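Local atomic coordinates of citrate synthase (PDB entry 4TVM), a protein that catalyses the condensation of acetyl-CoA with oxaloacetate and the hydrolysis that releases citrate and CoA, the step by which acetyl groups enter the Krebs cycle. Residues A[118-123]-A[142-147]. Sequence-based numbering, arbitrary orientation.
Sequences EDLKRF and NALSAY
Leu120 meets the ring of Tyr147 with its first side-chain carbon: CB sits over the centre of one face, 4.0 Å from the centroid and 6° off the ring normal, a CH-pi contact that shows how an aliphatic chain can help join two helices with no hydrogen bond between the two segments. CG stands anti to the backbone N (chi1 -175°), and beyond it the two methyls part. CD1 stays with the tyrosine, 3.4 Å from Tyr147 CE1, and also faces Ala143 CB at 4.3 Å. Leu120 CD2 turns to Leu144 CD2, 4.0 Å away. Helices 118-122 and 133-147 belong to the largely helical fold of citrate synthase and run roughly antiparallel here, with segment axes 149° apart and 10.6 Å at closest approach. Asp119 adds its CB, 3.6 Å from Tyr147 CE2, while its carboxylate is turned to Arg122 in a salt bridge of charges alone. The same Ala143 CB lies over one face of the Phe123 ring, 4.2 Å from Phe123 CZ. That phenylalanine reaches the dimer interface, where its ring meets Phe123 of the second subunit and stacks edge-to-face with Phe127 of that subunit.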
loop_
_atom_site.group_PDB
_atom_site.type_symbol
_atom_site.label_atom_id
_atom_site.label_comp_id
_atom_site.label_asym_id
_atom_site.label_seq_id
_atom_site.Cartn_x
_atom_site.Cartn_y
_atom_site.Cartn_z
ATOM N N GLU A 118 -20.333 -13.794 -11.201
ATOM C CA GLU A 118 -19.919 -15.163 -11.525
ATOM C C GLU A 118 -18.509 -15.296 -12.134
ATOM O O GLU A 118 -17.805 -16.284 -11.857
ATOM C CB GLU A 118 -20.912 -15.815 -12.480
ATOM C CG GLU A 118 -22.035 -16.559 -11.783
ATOM C CD GLU A 118 -21.512 -17.735 -11.005
ATOM O OE1 GLU A 118 -21.551 -17.670 -9.760
ATOM O OE2 GLU A 118 -21.029 -18.694 -11.636
ATOM N N ASP A 119 -18.115 -14.349 -12.992
ATOM C CA ASP A 119 -16.749 -14.340 -13.524
ATOM C C ASP A 119 -15.692 -14.111 -12.448
ATOM O O ASP A 119 -14.609 -14.705 -12.484
ATOM C CB ASP A 119 -16.587 -13.296 -14.604
ATOM C CG ASP A 119 -17.263 -13.665 -15.894
ATOM O OD1 ASP A 119 -17.924 -14.718 -15.988
ATOM O OD2 ASP A 119 -17.132 -12.862 -16.833
ATOM N N LEU A 120 -16.009 -13.248 -11.491
ATOM C CA LEU A 120 -15.116 -13.011 -10.356
ATOM C C LEU A 120 -15.082 -14.201 -9.461
ATOM O O LEU A 120 -14.051 -14.524 -8.889
ATOM C CB LEU A 120 -15.500 -11.779 -9.552
ATOM C CG LEU A 120 -14.476 -11.503 -8.447
ATOM C CD1 LEU A 120 -13.139 -11.141 -9.050
ATOM C CD2 LEU A 120 -14.938 -10.424 -7.478
ATOM N N LYS A 121 -16.189 -14.896 -9.367
ATOM C CA LYS A 121 -16.190 -16.221 -8.721
ATOM C C LYS A 121 -15.288 -17.193 -9.436
ATOM O O LYS A 121 -14.442 -17.804 -8.813
ATOM C CB LYS A 121 -17.593 -16.786 -8.708
ATOM C CG LYS A 121 -17.800 -17.916 -7.731
ATOM C CD LYS A 121 -19.019 -18.729 -8.111
ATOM C CE LYS A 121 -19.317 -19.808 -7.086
ATOM N NZ LYS A 121 -19.585 -21.102 -7.744
ATOM N N ARG A 122 -15.467 -17.317 -10.758
ATOM C CA ARG A 122 -14.669 -18.221 -11.590
ATOM C C ARG A 122 -13.163 -17.938 -11.542
ATOM O O ARG A 122 -12.366 -18.852 -11.549
ATOM C CB ARG A 122 -15.141 -18.133 -13.037
ATOM C CG ARG A 122 -16.360 -18.977 -13.382
ATOM C CD ARG A 122 -16.984 -18.508 -14.696
ATOM N NE ARG A 122 -15.986 -18.369 -15.757
ATOM C CZ ARG A 122 -16.249 -17.955 -16.999
ATOM N NH1 ARG A 122 -17.489 -17.630 -17.366
ATOM N NH2 ARG A 122 -15.261 -17.876 -17.888
ATOM N N PHE A 123 -12.792 -16.661 -11.525
ATOM C CA PHE A 123 -11.410 -16.202 -11.392
ATOM C C PHE A 123 -10.619 -16.855 -10.261
ATOM O O PHE A 123 -9.411 -16.939 -10.336
ATOM C CB PHE A 123 -11.475 -14.707 -11.156
ATOM C CG PHE A 123 -10.150 -14.022 -11.034
ATOM C CD1 PHE A 123 -9.558 -13.861 -9.796
ATOM C CD2 PHE A 123 -9.569 -13.429 -12.135
ATOM C CE1 PHE A 123 -8.366 -13.168 -9.657
ATOM C CE2 PHE A 123 -8.368 -12.742 -12.014
ATOM C CZ PHE A 123 -7.769 -12.601 -10.766
ATOM N N ASN A 142 -7.738 -6.368 -5.707
ATOM C CA ASN A 142 -7.304 -5.551 -6.850
ATOM C C ASN A 142 -8.174 -5.793 -8.081
ATOM O O ASN A 142 -8.560 -4.839 -8.769
ATOM C CB ASN A 142 -5.850 -5.822 -7.143
ATOM C CG ASN A 142 -4.937 -5.183 -6.092
ATOM O OD1 ASN A 142 -4.799 -3.942 -6.031
ATOM N ND2 ASN A 142 -4.341 -6.015 -5.239
ATOM N N ALA A 143 -8.568 -7.048 -8.303
ATOM C CA ALA A 143 -9.407 -7.397 -9.447
ATOM C C ALA A 143 -10.838 -6.812 -9.386
ATOM O O ALA A 143 -11.571 -6.789 -10.397
ATOM C CB ALA A 143 -9.462 -8.905 -9.593
ATOM N N LEU A 144 -11.263 -6.353 -8.221
ATOM C CA LEU A 144 -12.603 -5.753 -8.084
ATOM C C LEU A 144 -12.824 -4.587 -9.011
ATOM O O LEU A 144 -13.947 -4.353 -9.449
ATOM C CB LEU A 144 -12.795 -5.202 -6.672
ATOM C CG LEU A 144 -13.043 -6.248 -5.621
ATOM C CD1 LEU A 144 -12.857 -5.627 -4.250
ATOM C CD2 LEU A 144 -14.458 -6.807 -5.779
ATOM N N SER A 145 -11.773 -3.807 -9.239
ATOM C CA SER A 145 -11.864 -2.663 -10.100
ATOM C C SER A 145 -12.116 -3.123 -11.533
ATOM O O SER A 145 -12.657 -2.382 -12.341
ATOM C CB SER A 145 -10.592 -1.836 -10.020
ATOM O OG SER A 145 -10.436 -1.281 -8.724
ATOM N N ALA A 146 -11.744 -4.358 -11.841
ATOM C CA ALA A 146 -12.080 -4.949 -13.125
ATOM C C ALA A 146 -13.575 -5.277 -13.274
ATOM O O ALA A 146 -14.063 -5.371 -14.393
ATOM C CB ALA A 146 -11.240 -6.212 -13.367
ATOM N N TYR A 147 -14.293 -5.511 -12.179
ATOM C CA TYR A 147 -15.700 -5.951 -12.291
ATOM C C TYR A 147 -16.708 -4.917 -11.832
ATOM O O TYR A 147 -17.896 -5.020 -12.115
ATOM C CB TYR A 147 -15.917 -7.222 -11.490
ATOM C CG TYR A 147 -15.183 -8.376 -12.036
ATOM C CD1 TYR A 147 -13.876 -8.645 -11.626
ATOM C CD2 TYR A 147 -15.760 -9.197 -12.997
ATOM C CE1 TYR A 147 -13.158 -9.719 -12.153
ATOM C CE2 TYR A 147 -15.048 -10.275 -13.534
ATOM C CZ TYR A 147 -13.763 -10.531 -13.101
ATOM O OH TYR A 147 -13.077 -11.592 -13.605
#